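Local coordinates for protein putative dehydrogenase (PDB 6UUG) that oxidises methanesulfinate as the monooxygenase component of a two-component flavin-dependent system in bacterial sulfur assimilation, at residues T148-K153 against A179-E184; S200-H205 against E224-E229; A114-F119 against E232-P237; Q175-S180 against I195-S200. All coordinates share one frame; numbering follows the deposited sequence.

Contact 1: residues T148-K153 against A179-E184; sequences TRTVVK and ASAVDE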
# COMPACT_ATOMS: atom_id res chain seq x y z
N THR A 148 -35.84 12.35 -2.76
CA THR A 148 -36.85 13.35 -3.07
C THR A 148 -38.25 12.76 -3.20
O THR A 148 -39.13 13.40 -3.80
CB THR A 148 -36.46 14.10 -4.35
OG1 THR A 148 -36.38 13.16 -5.44
CG2 THR A 148 -35.11 14.79 -4.18
N ARG A 149 -38.49 11.57 -2.64
CA ARG A 149 -39.80 10.94 -2.72
C ARG A 149 -40.83 11.56 -1.77
O ARG A 149 -42.03 11.33 -1.95
CB ARG A 149 -39.70 9.44 -2.41
CG ARG A 149 -39.06 8.61 -3.51
CD ARG A 149 -39.01 7.15 -3.11
NE ARG A 149 -38.20 6.94 -1.91
CZ ARG A 149 -38.22 5.83 -1.18
NH1 ARG A 149 -39.01 4.82 -1.52
NH2 ARG A 149 -37.45 5.74 -0.10
N THR A 150 -40.40 12.32 -0.77
CA THR A 150 -41.33 13.01 0.12
C THR A 150 -41.50 14.45 -0.35
O THR A 150 -40.51 15.17 -0.53
CB THR A 150 -40.83 12.97 1.57
OG1 THR A 150 -40.79 11.61 2.01
CG2 THR A 150 -41.76 13.75 2.47
N VAL A 151 -42.75 14.86 -0.57
CA VAL A 151 -43.06 16.19 -1.05
C VAL A 151 -43.98 16.87 -0.05
O VAL A 151 -44.71 16.23 0.72
CB VAL A 151 -43.71 16.19 -2.46
CG1 VAL A 151 -42.88 15.36 -3.44
CG2 VAL A 151 -45.13 15.67 -2.39
N VAL A 152 -43.94 18.20 -0.05
CA VAL A 152 -44.75 19.01 0.85
C VAL A 152 -45.77 19.78 0.02
O VAL A 152 -45.42 20.40 -0.99
CB VAL A 152 -43.88 19.95 1.70
CG1 VAL A 152 -42.74 20.52 0.88
CG2 VAL A 152 -44.73 21.07 2.31
N LYS A 153 -47.03 19.72 0.45
CA LYS A 153 -48.11 20.50 -0.14
C LYS A 153 -48.52 21.60 0.83
O LYS A 153 -48.58 21.37 2.05
CB LYS A 153 -49.32 19.63 -0.47
CG LYS A 153 -49.03 18.48 -1.43
CD LYS A 153 -48.63 18.99 -2.80
CE LYS A 153 -48.34 17.83 -3.74
NZ LYS A 153 -49.47 16.87 -3.78
N ALA A 179 -37.33 15.92 9.71
CA ALA A 179 -37.81 15.36 8.45
C ALA A 179 -37.66 16.38 7.34
O ALA A 179 -37.86 17.58 7.55
CB ALA A 179 -39.28 14.92 8.56
N SER A 180 -37.32 15.91 6.14
CA SER A 180 -37.23 16.79 4.98
C SER A 180 -38.27 16.42 3.93
O SER A 180 -38.75 15.28 3.87
CB SER A 180 -35.84 16.74 4.35
OG SER A 180 -35.48 15.42 4.01
N ALA A 181 -38.61 17.41 3.10
CA ALA A 181 -39.51 17.23 1.98
C ALA A 181 -39.14 18.24 0.91
O ALA A 181 -38.50 19.25 1.20
CB ALA A 181 -40.98 17.41 2.40
N VAL A 182 -39.53 17.95 -0.33
CA VAL A 182 -39.25 18.85 -1.44
C VAL A 182 -40.53 19.62 -1.78
O VAL A 182 -41.61 19.03 -1.89
CB VAL A 182 -38.71 18.09 -2.67
CG1 VAL A 182 -37.32 17.54 -2.38
CG2 VAL A 182 -39.63 16.96 -3.07
N ASP A 183 -40.41 20.94 -1.88
CA ASP A 183 -41.48 21.79 -2.39
C ASP A 183 -41.24 21.96 -3.88
O ASP A 183 -40.30 22.64 -4.30
CB ASP A 183 -41.51 23.13 -1.68
CG ASP A 183 -42.26 24.19 -2.47
OD1 ASP A 183 -43.37 23.90 -2.96
OD2 ASP A 183 -41.74 25.32 -2.60
N GLU A 184 -42.10 21.35 -4.69
CA GLU A 184 -41.92 21.36 -6.14
C GLU A 184 -42.27 22.73 -6.71
O GLU A 184 -43.31 22.91 -7.35
CB GLU A 184 -42.76 20.25 -6.76
CG GLU A 184 -42.67 18.95 -5.96
CD GLU A 184 -43.30 17.76 -6.66
OE1 GLU A 184 -42.97 17.53 -7.85
OE2 GLU A 184 -44.11 17.05 -6.03

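Contact 2: residues S200-H205 against E224-E229; sequences SGITLH and ERVRVE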
# COMPACT_ATOMS: atom_id res chain seq x y z
N SER A 200 -49.59 11.64 13.81
CA SER A 200 -50.46 10.91 12.91
C SER A 200 -49.99 11.01 11.46
O SER A 200 -49.65 12.09 10.97
CB SER A 200 -51.89 11.44 13.02
OG SER A 200 -52.73 10.80 12.08
N GLY A 201 -49.96 9.87 10.78
CA GLY A 201 -49.53 9.81 9.40
C GLY A 201 -48.12 9.31 9.20
O GLY A 201 -47.74 9.03 8.05
N ILE A 202 -47.33 9.18 10.26
CA ILE A 202 -45.96 8.67 10.17
C ILE A 202 -45.97 7.19 10.47
O ILE A 202 -46.46 6.76 11.53
CB ILE A 202 -45.02 9.41 11.14
CG1 ILE A 202 -44.99 10.91 10.82
CG2 ILE A 202 -43.62 8.81 11.07
CD1 ILE A 202 -44.10 11.69 11.75
N THR A 203 -45.43 6.40 9.55
CA THR A 203 -45.27 4.96 9.73
C THR A 203 -43.80 4.62 9.58
O THR A 203 -43.25 4.71 8.48
CB THR A 203 -46.11 4.18 8.72
OG1 THR A 203 -47.49 4.48 8.93
CG2 THR A 203 -45.88 2.69 8.90
N LEU A 204 -43.16 4.23 10.69
CA LEU A 204 -41.74 3.88 10.71
C LEU A 204 -41.63 2.36 10.56
O LEU A 204 -42.02 1.61 11.45
CB LEU A 204 -41.10 4.35 12.01
CG LEU A 204 -41.26 5.83 12.38
CD1 LEU A 204 -40.70 6.10 13.77
CD2 LEU A 204 -40.60 6.73 11.35
N HIS A 205 -41.07 1.92 9.42
CA HIS A 205 -41.13 0.51 9.07
C HIS A 205 -40.16 -0.35 9.87
O HIS A 205 -40.47 -1.52 10.15
CB HIS A 205 -40.86 0.34 7.58
CG HIS A 205 -41.87 1.02 6.71
ND1 HIS A 205 -43.23 0.89 6.92
CD2 HIS A 205 -41.73 1.85 5.65
CE1 HIS A 205 -43.88 1.60 6.02
NE2 HIS A 205 -43.00 2.19 5.24
N GLU A 224 -47.98 9.96 5.43
CA GLU A 224 -49.32 10.02 4.86
C GLU A 224 -50.00 11.29 5.35
O GLU A 224 -50.55 11.32 6.45
CB GLU A 224 -50.13 8.78 5.25
CG GLU A 224 -51.42 8.62 4.47
CD GLU A 224 -51.17 8.22 3.03
OE1 GLU A 224 -50.67 7.09 2.81
OE2 GLU A 224 -51.47 9.03 2.12
N ARG A 225 -49.97 12.34 4.52
CA ARG A 225 -50.57 13.64 4.83
C ARG A 225 -50.19 14.11 6.24
O ARG A 225 -51.04 14.50 7.04
CB ARG A 225 -52.10 13.59 4.66
CG ARG A 225 -52.55 13.39 3.22
CD ARG A 225 -54.05 13.63 3.04
NE ARG A 225 -54.43 15.01 3.33
CZ ARG A 225 -55.24 15.37 4.33
NH1 ARG A 225 -55.76 14.45 5.12
NH2 ARG A 225 -55.53 16.65 4.52
N VAL A 226 -48.90 14.08 6.53
CA VAL A 226 -48.42 14.43 7.86
C VAL A 226 -48.42 15.95 7.99
O VAL A 226 -47.72 16.65 7.24
CB VAL A 226 -47.02 13.86 8.12
CG1 VAL A 226 -46.51 14.34 9.48
CG2 VAL A 226 -47.04 12.35 8.03
N ARG A 227 -49.17 16.46 8.96
CA ARG A 227 -49.30 17.90 9.12
C ARG A 227 -48.02 18.50 9.70
O ARG A 227 -47.40 17.93 10.60
CB ARG A 227 -50.49 18.23 10.02
CG ARG A 227 -50.63 19.71 10.31
CD ARG A 227 -51.92 20.02 11.07
NE ARG A 227 -52.00 21.45 11.40
CZ ARG A 227 -53.14 22.13 11.48
NH1 ARG A 227 -53.12 23.43 11.78
NH2 ARG A 227 -54.29 21.52 11.25
N VAL A 228 -47.61 19.65 9.15
CA VAL A 228 -46.43 20.38 9.62
C VAL A 228 -46.80 21.85 9.77
O VAL A 228 -47.20 22.50 8.79
CB VAL A 228 -45.24 20.20 8.66
CG1 VAL A 228 -44.04 20.97 9.18
CG2 VAL A 228 -44.88 18.73 8.53
N GLU A 229 -46.64 22.39 10.98
CA GLU A 229 -46.95 23.79 11.23
C GLU A 229 -45.81 24.69 10.76
O GLU A 229 -44.65 24.29 10.71
CB GLU A 229 -47.18 24.06 12.72
CG GLU A 229 -48.23 23.20 13.35
CD GLU A 229 -49.57 23.33 12.67
OE1 GLU A 229 -49.97 24.46 12.30
OE2 GLU A 229 -50.22 22.28 12.49
O HOH W 1 -50.63 14.81 10.70

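Contact 3: residues A114-F119 against E232-P237; sequences ATVRLF and ELLLDP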
# COMPACT_ATOMS: atom_id res chain seq x y z
N ALA A 114 -28.35 20.18 16.88
CA ALA A 114 -27.59 21.21 16.19
C ALA A 114 -28.36 21.76 15.00
O ALA A 114 -28.24 22.95 14.67
CB ALA A 114 -26.24 20.66 15.71
N THR A 115 -29.14 20.91 14.34
CA THR A 115 -29.91 21.31 13.17
C THR A 115 -30.95 22.37 13.52
O THR A 115 -31.06 23.39 12.82
CB THR A 115 -30.59 20.08 12.55
OG1 THR A 115 -29.59 19.11 12.19
CG2 THR A 115 -31.36 20.47 11.31
N VAL A 116 -31.75 22.15 14.57
CA VAL A 116 -32.71 23.18 14.94
C VAL A 116 -31.99 24.42 15.45
O VAL A 116 -32.41 25.56 15.18
CB VAL A 116 -33.75 22.64 15.96
CG1 VAL A 116 -34.56 21.51 15.37
CG2 VAL A 116 -33.12 22.21 17.27
N ARG A 117 -30.86 24.23 16.14
CA ARG A 117 -30.12 25.37 16.67
C ARG A 117 -29.61 26.27 15.55
O ARG A 117 -29.66 27.50 15.65
CB ARG A 117 -28.96 24.89 17.54
CG ARG A 117 -27.94 25.98 17.93
CD ARG A 117 -28.57 26.99 18.89
NE ARG A 117 -27.67 28.09 19.22
CZ ARG A 117 -27.51 29.19 18.48
NH1 ARG A 117 -28.16 29.36 17.34
NH2 ARG A 117 -26.67 30.14 18.89
N LEU A 118 -29.12 25.67 14.47
CA LEU A 118 -28.49 26.43 13.40
C LEU A 118 -29.47 26.94 12.35
O LEU A 118 -29.19 27.96 11.71
CB LEU A 118 -27.41 25.58 12.72
CG LEU A 118 -26.18 25.25 13.55
CD1 LEU A 118 -25.31 24.22 12.82
CD2 LEU A 118 -25.37 26.50 13.84
N PHE A 119 -30.60 26.26 12.16
CA PHE A 119 -31.50 26.53 11.04
C PHE A 119 -32.76 27.30 11.41
O PHE A 119 -33.47 27.75 10.50
CB PHE A 119 -31.95 25.22 10.35
CG PHE A 119 -30.86 24.48 9.62
CD1 PHE A 119 -29.59 25.01 9.46
CD2 PHE A 119 -31.14 23.24 9.06
CE1 PHE A 119 -28.60 24.30 8.77
CE2 PHE A 119 -30.17 22.52 8.36
CZ PHE A 119 -28.90 23.06 8.22
N GLU A 232 -42.95 24.81 12.93
CA GLU A 232 -42.07 23.65 12.97
C GLU A 232 -41.07 23.63 11.82
O GLU A 232 -40.19 22.76 11.81
CB GLU A 232 -42.92 22.37 12.97
CG GLU A 232 -43.79 22.29 14.24
CD GLU A 232 -44.83 21.20 14.19
OE1 GLU A 232 -45.44 20.99 13.11
OE2 GLU A 232 -45.03 20.54 15.23
N LEU A 233 -41.17 24.57 10.88
CA LEU A 233 -40.26 24.63 9.74
C LEU A 233 -38.99 25.35 10.12
O LEU A 233 -39.02 26.40 10.77
CB LEU A 233 -40.93 25.35 8.56
CG LEU A 233 -42.23 24.73 8.05
CD1 LEU A 233 -42.86 25.62 6.99
CD2 LEU A 233 -41.98 23.35 7.51
N LEU A 234 -37.85 24.81 9.69
CA LEU A 234 -36.54 25.38 10.01
C LEU A 234 -36.14 26.28 8.85
O LEU A 234 -35.42 25.88 7.95
CB LEU A 234 -35.52 24.28 10.27
CG LEU A 234 -35.95 23.08 11.12
CD1 LEU A 234 -34.76 22.16 11.40
CD2 LEU A 234 -36.63 23.52 12.43
N LEU A 235 -36.60 27.54 8.89
CA LEU A 235 -36.49 28.44 7.76
C LEU A 235 -35.60 29.65 7.99
O LEU A 235 -35.07 30.20 7.03
CB LEU A 235 -37.88 28.95 7.35
CG LEU A 235 -38.81 27.91 6.73
CD1 LEU A 235 -40.22 28.47 6.60
CD2 LEU A 235 -38.29 27.49 5.37
N ASP A 236 -35.42 30.08 9.24
CA ASP A 236 -34.70 31.33 9.53
C ASP A 236 -33.52 31.05 10.44
O ASP A 236 -33.70 30.90 11.66
CB ASP A 236 -35.65 32.34 10.17
CG ASP A 236 -35.24 33.78 9.89
OD1 ASP A 236 -34.34 34.00 9.05
OD2 ASP A 236 -35.83 34.69 10.52
N PRO A 237 -32.28 31.01 9.92
CA PRO A 237 -31.86 31.29 8.54
C PRO A 237 -31.96 30.12 7.56
O PRO A 237 -31.66 30.29 6.38
CB PRO A 237 -30.40 31.70 8.71
CG PRO A 237 -29.94 30.84 9.85
CD PRO A 237 -31.11 30.76 10.80

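Contact 4: residues Q175-S180 against I195-S200; sequences QMLIAS and IPSGRS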
# COMPACT_ATOMS: atom_id res chain seq x y z
N GLN A 175 -38.50 10.50 20.19
CA GLN A 175 -39.54 11.46 20.55
C GLN A 175 -39.73 12.55 19.51
O GLN A 175 -40.86 13.01 19.29
CB GLN A 175 -39.21 12.10 21.91
CG GLN A 175 -39.53 11.23 23.12
CD GLN A 175 -38.76 9.92 23.14
OE1 GLN A 175 -37.54 9.90 23.28
NE2 GLN A 175 -39.49 8.81 23.00
N MET A 176 -38.65 12.96 18.85
CA MET A 176 -38.70 13.99 17.83
C MET A 176 -37.92 13.52 16.62
O MET A 176 -36.98 12.73 16.74
CB MET A 176 -38.13 15.32 18.34
CG MET A 176 -38.94 15.99 19.46
SD MET A 176 -40.52 16.66 18.87
CE MET A 176 -39.98 17.92 17.72
N LEU A 177 -38.33 14.01 15.44
CA LEU A 177 -37.68 13.72 14.17
C LEU A 177 -37.37 15.01 13.44
O LEU A 177 -38.14 15.98 13.50
CB LEU A 177 -38.56 12.86 13.24
CG LEU A 177 -39.02 11.48 13.63
CD1 LEU A 177 -39.94 10.97 12.54
CD2 LEU A 177 -37.81 10.57 13.78
N ILE A 178 -36.25 15.02 12.74
CA ILE A 178 -35.96 16.02 11.73
C ILE A 178 -36.31 15.39 10.39
O ILE A 178 -35.67 14.42 9.96
CB ILE A 178 -34.49 16.46 11.76
CG1 ILE A 178 -34.12 17.02 13.14
CG2 ILE A 178 -34.22 17.45 10.65
CD1 ILE A 178 -34.51 18.45 13.35
N ALA A 179 -37.33 15.92 9.71
CA ALA A 179 -37.81 15.36 8.45
C ALA A 179 -37.66 16.38 7.34
O ALA A 179 -37.86 17.58 7.55
CB ALA A 179 -39.28 14.92 8.56
N SER A 180 -37.32 15.91 6.14
CA SER A 180 -37.23 16.79 4.98
C SER A 180 -38.27 16.42 3.93
O SER A 180 -38.75 15.28 3.87
CB SER A 180 -35.84 16.74 4.35
OG SER A 180 -35.48 15.42 4.01
N ILE A 195 -40.57 17.58 13.98
CA ILE A 195 -41.94 17.17 14.31
C ILE A 195 -41.90 15.95 15.22
O ILE A 195 -40.93 15.18 15.23
CB ILE A 195 -42.77 16.86 13.05
CG1 ILE A 195 -42.14 15.75 12.22
CG2 ILE A 195 -42.97 18.12 12.20
CD1 ILE A 195 -42.92 15.45 10.94
N PRO A 196 -42.95 15.76 16.03
CA PRO A 196 -42.99 14.60 16.93
C PRO A 196 -42.98 13.30 16.14
O PRO A 196 -43.64 13.18 15.10
CB PRO A 196 -44.30 14.78 17.70
CG PRO A 196 -44.62 16.22 17.58
CD PRO A 196 -44.10 16.65 16.24
N SER A 197 -42.23 12.32 16.64
CA SER A 197 -42.06 11.07 15.90
C SER A 197 -43.34 10.24 15.86
O SER A 197 -43.49 9.41 14.97
CB SER A 197 -40.92 10.25 16.49
OG SER A 197 -39.82 11.08 16.79
N GLY A 198 -44.25 10.45 16.81
CA GLY A 198 -45.50 9.72 16.80
C GLY A 198 -46.66 10.44 16.16
O GLY A 198 -47.81 10.01 16.31
N ARG A 199 -46.41 11.53 15.43
CA ARG A 199 -47.49 12.30 14.83
C ARG A 199 -48.27 11.45 13.83
O ARG A 199 -47.69 10.66 13.09
CB ARG A 199 -46.95 13.55 14.15
CG ARG A 199 -48.00 14.31 13.37
CD ARG A 199 -47.57 15.71 13.07
NE ARG A 199 -47.45 16.50 14.29
CZ ARG A 199 -46.91 17.71 14.32
NH1 ARG A 199 -46.45 18.25 13.20
NH2 ARG A 199 -46.83 18.39 15.46
N SER A 200 -49.59 11.64 13.81
CA SER A 200 -50.46 10.91 12.91
C SER A 200 -49.99 11.01 11.46
O SER A 200 -49.65 12.09 10.97
CB SER A 200 -51.89 11.44 13.02
OG SER A 200 -52.73 10.80 12.08

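Contact 1: residues T148-K153 against A179-E184
Val151 and Val182 form a single beta bridge where two sheets meet in the middle beta domain of this acyl-CoA dehydrogenase-like fold. Strand 151-153 crosses the end of strand 179-183 at 68°, too steeply for longer pairing, and two backbone bonds make the bridge. Val182 N donates to Thr150 O at 3.0 Å, and Val152 N reaches Val182 O from above the carbonyl plane.

The buried side is close and mostly apolar. Thr150 turns its methyl, CG2, inward to lie 3.7 Å from Ala181 CB, while its hydroxyl makes a weak hydrogen bond to Lys164 O. In Val152, CG1 sits between the backbone N and the carbonyl carbon (chi1 39°), which brings it 3.3 Å from Val182 O. Phe161 covers Thr150, Val152 and Ala181 together, and the small alanine suits a place where a larger side chain would have to share space with that ring. One polar atom is lost here: Ser180 O is buried without a partner.

Toward solvent the packing thins. Val151 CG1 still meets Val182 CG2 at 3.6 Å, but both valines are partly exposed, and Thr148 barely touches, its CG2 lying 4.0 Å from Val182 CG1. Glu184 suits this exposed margin because its long chain can cross a valine while its charge stays near water. From an extended chain, Glu184 OE2 comes 3.3 Å from Val151 CG1.

Contact 2: residues S200-H205 against E224-E229
Gly201 and Val226 meet in a small surface contact of the beta domain, where the chain entering strand 202-204 passes a corner in strand 221-228 of an antiparallel sheet. One direct hydrogen bond joins the segments: Glu224 N donates to Gly201 O at 2.8 Å, tilted 24° from the carbonyl plane. Gly201 has a positive phi (101°), and a side chain there would run into Glu224 O and Val226 CG2, so only glycine fits comfortably.

The apolar part rests on Val226. Its chi1 of 176° turns Val226 CG2 to the Gly201 side, 3.4 Å from Gly201 O and 3.7 Å from Ile202 CG1, the side chains of Val226 and Ile202 crossing at about a right angle. Both also touch Ile195 on strand 189-196, where branched, apolar chains suit the layer between the sheets. Were Val226 cut back to alanine, the methyls that meet Ile202 CG1 would be gone and a gap would probably open beside Gly201.

Past the corner, the loop at Ser200 and the strand at Arg227 are joined through a water, which donates to Ser200 O at 2.9 Å and accepts the hydrogen of Arg227 N at 2.8 Å.

Contact 3: residues A114-F119 against E232-P237
Leu234 and Phe119 bury the most surface in this contact, packing their first side-chain carbons together with Phe119 CB 3.7 Å from Leu234 CB. Phe119 ends helix 100-119, and Leu234 lies in the loop that runs from strand 221-228 to helix 247-277, so the pair fastens a helix of the N-terminal domain to the exit of the beta domain. From there Leu234 reaches along the helix: its CD1 lies 3.8 Å from Thr115 CG2 and 4.0 Å from Val116 CG1. Leucine suits the site because its two methyls can spread over the neighbouring Thr115 and Val116 while its CB meets Phe119 a turn later; Trp128 and Ile192 also touch it.

Thr115 gives this contact only its methyl. CG2 is anti to the backbone N, which leaves OG1 on the side where it bonds to Leu111 O and Arg248 NE. The end of the Phe119 side chain leads away from 232-237, to Pro239 and Arg248.

Pro237, which follows a cis peptide bond, closes over the helix end with its CG and CD each 3.5 Å from Leu118 O. No hydrogen bond joins the two segments. The contact therefore rests on apolar packing; the backbone bond of Phe119 goes to Gly238, outside it.

Contact 4: residues Q175-S180 against I195-S200
Ile195 faces Leu177 as an antiparallel hydrogen-bonded pair, each backbone N donating to the other's O at 2.9 Å. Both bonds run almost straight along the C=O direction, and both side chains lie on the same face of the sheet. Ile195 CD1 reaches 4.4 Å from Ala179 CB on that face, and Val226 of strand 221-228 packs against it too.

Pro196 comes next, opposite Met176 in a non-hydrogen-bonded pair. Proline is tolerated here because no N-H is needed for pairing. Met176 starts away from the other strand, but its chain folds back at chi2 (-71°) and chi3, laying SD 3.8 Å from Pro196 CA and CE 3.7 Å from Ile195 C; a flexible thioether suits this curved path.

Ser197 then takes up the last cross-strand bond, its N donating to Gln175 O at 3.1 Å from well above the carbonyl plane. The Ser197 hydroxyl hydrogen-bonds to that of Ser174, and Ser197 OG lies 3.3 Å from Leu177 CG. With a serine here instead of Leu177, the branched carbons over Ser197 would be missing and its CB and hydroxyl would probably be poorly covered on this buried side.

Ser197 and Gly198 are the middle residues of a type I turn from Pro196 to Arg199, in which the chain leaves the sheet. The Arg199 guanidinium lays one face over Pro196 CD and forms a salt bridge with Glu232. Strands 176-183 and 189-196, consecutive and antiparallel, form a beta hairpin in the beta domain of the acyl-CoA dehydrogenase fold.

Overall arrangement
Contacts 1 and 4 sit at opposite ends of strand 176-183, share Ala179 and Ser180, and have centres 15 Å apart. Contact 4 pairs that strand with 189-196 inside one sheet, whereas contact 1 ties it to the second sheet, to which contact 2 also belongs. Contacts 2 and 4 are the closest pair, 8 Å between centres: they share Ser200, and Arg199 NH1 probably bonds to Arg227 O. Contact 3 is set apart, its centre 15 to 20 Å from the others, though a Glu232-Arg199 salt bridge links it to contact 4. It closes the long loop that holds contacts 1, 4 and 2 in chain order, bringing the helix before the beta domain to the chain leaving it.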